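Local coordinates for protein ecto-NAD+ glycohydrolase (CD38 molecule) (Bos taurus, PDB 3GC6) that belongs to the ADP-ribosyl cyclase family, as a bovine CD38 ectoenzyme with a helical part and a parallel beta-sheet part, at residues K22-R27 with D116-C121. The protein carries 1 engineered substitution. Residues are numbered along the deposited sequence; the frame is centred on the assembly and turned at random.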
ATOM      1  N   LYS A  22       8.458 -13.510   7.905  1.00  4.78           N
ATOM      2  CA  LYS A  22       8.591 -13.303   6.458  1.00  4.97           C
ATOM      3  C   LYS A  22       7.224 -13.442   5.803  1.00  4.95           C
ATOM      4  O   LYS A  22       6.854 -12.648   4.918  1.00  5.10           O
ATOM      5  CB  LYS A  22       9.554 -14.297   5.830  1.00  5.46           C
ATOM      6  CG  LYS A  22       9.684 -14.085   4.302  1.00  6.35           C
ATOM      7  CD  LYS A  22      10.553 -15.132   3.666  1.00  8.23           C
ATOM      8  CE  LYS A  22       9.778 -16.371   3.345  1.00  9.43           C
ATOM      9  NZ  LYS A  22      10.481 -17.129   2.283  1.00 10.62           N
ATOM     10  N   ILE A  23       6.474 -14.453   6.239  1.00  4.66           N
ATOM     11  CA  ILE A  23       5.182 -14.709   5.635  1.00  4.42           C
ATOM     12  C   ILE A  23       4.245 -13.526   5.880  1.00  4.48           C
ATOM     13  O   ILE A  23       3.554 -13.075   4.958  1.00  4.35           O
ATOM     14  CB  ILE A  23       4.561 -16.008   6.184  1.00  4.24           C
ATOM     15  CG1 ILE A  23       5.422 -17.199   5.756  1.00  4.60           C
ATOM     16  CG2 ILE A  23       3.122 -16.181   5.701  1.00  4.84           C
ATOM     17  CD1 ILE A  23       5.130 -18.480   6.529  1.00  5.15           C
ATOM     18  N   ILE A  24       4.199 -13.043   7.124  0.50  4.53           N
ATOM     19  CA  ILE A  24       3.359 -11.889   7.445  0.50  4.88           C
ATOM     20  C   ILE A  24       3.687 -10.711   6.536  0.50  4.93           C
ATOM     21  O   ILE A  24       2.801 -10.123   5.909  0.50  4.96           O
ATOM     22  CB  ILE A  24       3.545 -11.453   8.904  0.50  4.85           C
ATOM     23  CG1 ILE A  24       3.014 -12.549   9.821  0.50  4.92           C
ATOM     24  CG2 ILE A  24       2.841 -10.131   9.148  0.50  5.16           C
ATOM     25  CD1 ILE A  24       1.543 -12.846   9.622  0.50  5.05           C
ATOM     26  N   GLN A  25       4.980 -10.408   6.463  1.00  4.86           N
ATOM     27  CA  GLN A  25       5.513  -9.273   5.686  1.00  5.42           C
ATOM     28  C   GLN A  25       5.080  -9.407   4.244  1.00  4.80           C
ATOM     29  O   GLN A  25       4.511  -8.474   3.658  1.00  5.36           O
ATOM     30  CB  GLN A  25       7.054  -9.258   5.740  1.00  5.59           C
ATOM     31  CG  GLN A  25       7.704  -8.203   4.781  1.00  6.82           C
ATOM     32  CD  GLN A  25       8.229  -8.777   3.453  1.00  9.38           C
ATOM     33  OE1 GLN A  25       7.810  -8.362   2.360  1.00 10.32           O
ATOM     34  NE2 GLN A  25       9.163  -9.724   3.549  1.00  9.96           N
ATOM     35  N   GLU A  26       5.341 -10.569   3.655  1.00  4.83           N
ATOM     36  CA  GLU A  26       5.038 -10.754   2.252  1.00  4.83           C
ATOM     37  C   GLU A  26       3.521 -10.629   2.019  1.00  4.58           C
ATOM     38  O   GLU A  26       3.071 -10.004   1.047  1.00  4.57           O
ATOM     39  CB  GLU A  26       5.541 -12.094   1.715  1.00  5.24           C
ATOM     40  CG  GLU A  26       7.067 -12.223   1.616  1.00  6.86           C
ATOM     41  CD  GLU A  26       7.488 -13.571   1.061  1.00  7.94           C
ATOM     42  OE1 GLU A  26       6.637 -14.482   0.952  1.00  9.37           O
ATOM     43  OE2 GLU A  26       8.690 -13.728   0.753  1.00 10.15           O
ATOM     44  N   ARG A  27       2.728 -11.260   2.880  1.00  4.22           N
ATOM     45  CA  ARG A  27       1.272 -11.217   2.708  1.00  4.25           C
ATOM     46  C   ARG A  27       0.739  -9.790   2.845  1.00  4.18           C
ATOM     47  O   ARG A  27      -0.190  -9.393   2.133  1.00  4.23           O
ATOM     48  CB  ARG A  27       0.589 -12.163   3.703  1.00  3.85           C
ATOM     49  CG  ARG A  27       0.784 -13.618   3.344  1.00  4.04           C
ATOM     50  CD  ARG A  27       0.064 -14.512   4.339  1.00  3.96           C
ATOM     51  NE  ARG A  27       0.124 -15.918   3.942  1.00  4.47           N
ATOM     52  CZ  ARG A  27      -0.547 -16.899   4.550  1.00  3.99           C
ATOM     53  NH1 ARG A  27      -1.298 -16.645   5.613  1.00  4.26           N
ATOM     54  NH2 ARG A  27      -0.451 -18.150   4.070  1.00  4.94           N
ATOM     55  N   ASP A 116      -4.290 -16.372   7.969  1.00  3.70           N
ATOM     56  CA  ASP A 116      -5.004 -17.572   7.536  1.00  4.17           C
ATOM     57  C   ASP A 116      -4.036 -18.736   7.353  1.00  3.77           C
ATOM     58  O   ASP A 116      -3.035 -18.601   6.625  1.00  3.94           O
ATOM     59  CB  ASP A 116      -5.681 -17.283   6.189  1.00  4.20           C
ATOM     60  CG  ASP A 116      -6.731 -18.335   5.810  1.00  5.97           C
ATOM     61  OD1 ASP A 116      -7.142 -19.139   6.651  1.00  6.22           O
ATOM     62  OD2 ASP A 116      -7.147 -18.309   4.637  1.00  8.30           O
ATOM     63  N   GLY A 117      -4.347 -19.859   8.003  1.00  4.16           N
ATOM     64  CA  GLY A 117      -3.527 -21.062   7.853  1.00  4.29           C
ATOM     65  C   GLY A 117      -2.244 -21.099   8.657  1.00  4.61           C
ATOM     66  O   GLY A 117      -1.554 -22.136   8.655  1.00  5.44           O
ATOM     67  N   LEU A 118      -1.911 -20.007   9.347  1.00  3.97           N
ATOM     68  CA  LEU A 118      -0.671 -19.974  10.123  1.00  3.84           C
ATOM     69  C   LEU A 118      -0.886 -20.391  11.587  1.00  3.67           C
ATOM     70  O   LEU A 118      -2.026 -20.415  12.103  1.00  3.98           O
ATOM     71  CB  LEU A 118      -0.026 -18.591  10.103  1.00  3.98           C
ATOM     72  CG  LEU A 118       0.123 -17.958   8.721  1.00  3.69           C
ATOM     73  CD1 LEU A 118       0.905 -16.632   8.803  1.00  4.04           C
ATOM     74  CD2 LEU A 118       0.838 -18.941   7.778  1.00  4.28           C
ATOM     75  N   ARG A 119       0.234 -20.726  12.230  0.50  3.96           N
ATOM     76  CA  ARG A 119       0.293 -21.043  13.653  0.50  4.25           C
ATOM     77  C   ARG A 119       1.337 -20.139  14.282  0.50  4.01           C
ATOM     78  O   ARG A 119       2.341 -19.812  13.654  0.50  4.00           O
ATOM     79  CB  ARG A 119       0.708 -22.507  13.842  0.50  4.47           C
ATOM     80  CG  ARG A 119      -0.211 -23.506  13.153  0.50  5.50           C
ATOM     81  CD  ARG A 119      -1.604 -23.399  13.726  0.50  6.64           C
ATOM     82  NE  ARG A 119      -2.552 -24.357  13.165  0.50  7.78           N
ATOM     83  CZ  ARG A 119      -2.721 -25.593  13.620  0.50  8.65           C
ATOM     84  NH1 ARG A 119      -1.997 -26.029  14.646  0.50  9.01           N
ATOM     85  NH2 ARG A 119      -3.617 -26.392  13.050  0.50  9.01           N
ATOM     86  N   TRP A 120       1.103 -19.724  15.525  1.00  3.99           N
ATOM     87  CA  TRP A 120       2.128 -18.990  16.220  1.00  3.77           C
ATOM     88  C   TRP A 120       1.931 -19.021  17.704  1.00  3.80           C
ATOM     89  O   TRP A 120       0.808 -19.145  18.213  1.00  3.94           O
ATOM     90  CB  TRP A 120       2.168 -17.540  15.742  1.00  3.61           C
ATOM     91  CG  TRP A 120       0.876 -16.738  16.036  1.00  3.19           C
ATOM     92  CD1 TRP A 120       0.619 -15.967  17.122  1.00  3.49           C
ATOM     93  CD2 TRP A 120      -0.295 -16.666  15.205  1.00  3.53           C
ATOM     94  NE1 TRP A 120      -0.642 -15.389  17.033  1.00  3.94           N
ATOM     95  CE2 TRP A 120      -1.222 -15.810  15.858  1.00  3.41           C
ATOM     96  CE3 TRP A 120      -0.655 -17.244  13.985  1.00  3.91           C
ATOM     97  CZ2 TRP A 120      -2.466 -15.512  15.325  1.00  3.29           C
ATOM     98  CZ3 TRP A 120      -1.890 -16.935  13.443  1.00  3.94           C
ATOM     99  CH2 TRP A 120      -2.777 -16.072  14.110  1.00  3.43           C
ATOM    100  N   CYS A 121       3.057 -18.943  18.388  1.00  3.66           N
ATOM    101  CA  CYS A 121       3.083 -18.765  19.842  1.00  3.65           C
ATOM    102  C   CYS A 121       4.507 -18.375  20.225  1.00  3.84           C
ATOM    103  O   CYS A 121       5.449 -18.604  19.445  1.00  3.89           O
ATOM    104  CB  CYS A 121       2.615 -20.037  20.577  1.00  3.99           C
ATOM    105  SG  CYS A 121       3.729 -21.512  20.424  1.00  4.90           S
TER
HETATM  106  O   HOH W   1      -1.660 -20.594   4.527  1.00 11.03           O
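From helix 20-35, R27 sets CG anti to its carbonyl carbon (chi1 -72°) and then runs extended to NE, carrying its guanidinium to the loop that leaves helix 110-115, where L118 likewise holds CG anti to its own carbonyl carbon. The arrangement is an arginine side chain bonded to backbone carbonyls at the C-terminal end of helix 110-115, within the helical part of the ADP-ribosyl cyclase fold. NH1 of R27 donates to the carbonyl O of D116 over 2.8 Å, nearly straight at 166° and almost within the guanidinium plane; the same nitrogen also bonds L114 O, so NH1 alone serves two carbonyls near the end of that helix. A positive charge there is probably stabilised by the helix dipole. A water closes a ring in the same plane, accepting from R27 NH2 at 2.8 Å and donating to D116 O. Arginine suits the place because its extended chain reaches from helix 20-35 to the loop and its flat, multi-donor tip can serve carbonyls and water together. At G117 the chain turns with positive phi, a conformation glycine adopts readily, before L118 directs its CB toward helix 20-35. L118 is buried: CD2 lies over one face of the guanidinium, 4.0 Å from R27 NH2, while CD1 reaches I23. Its forked end therefore serves both a charged plane and an apolar patch. I24, whose side chain also packs on F51 and L114, is modelled in two conformers, and in one of them its delta methyl CD1 also touches L118 CD1. Beta-branching lets I23 face the loop close to the helix backbone with CG2, the branch anti to the backbone N, and I23 CG2 lies 3.8 Å from L118 CD1.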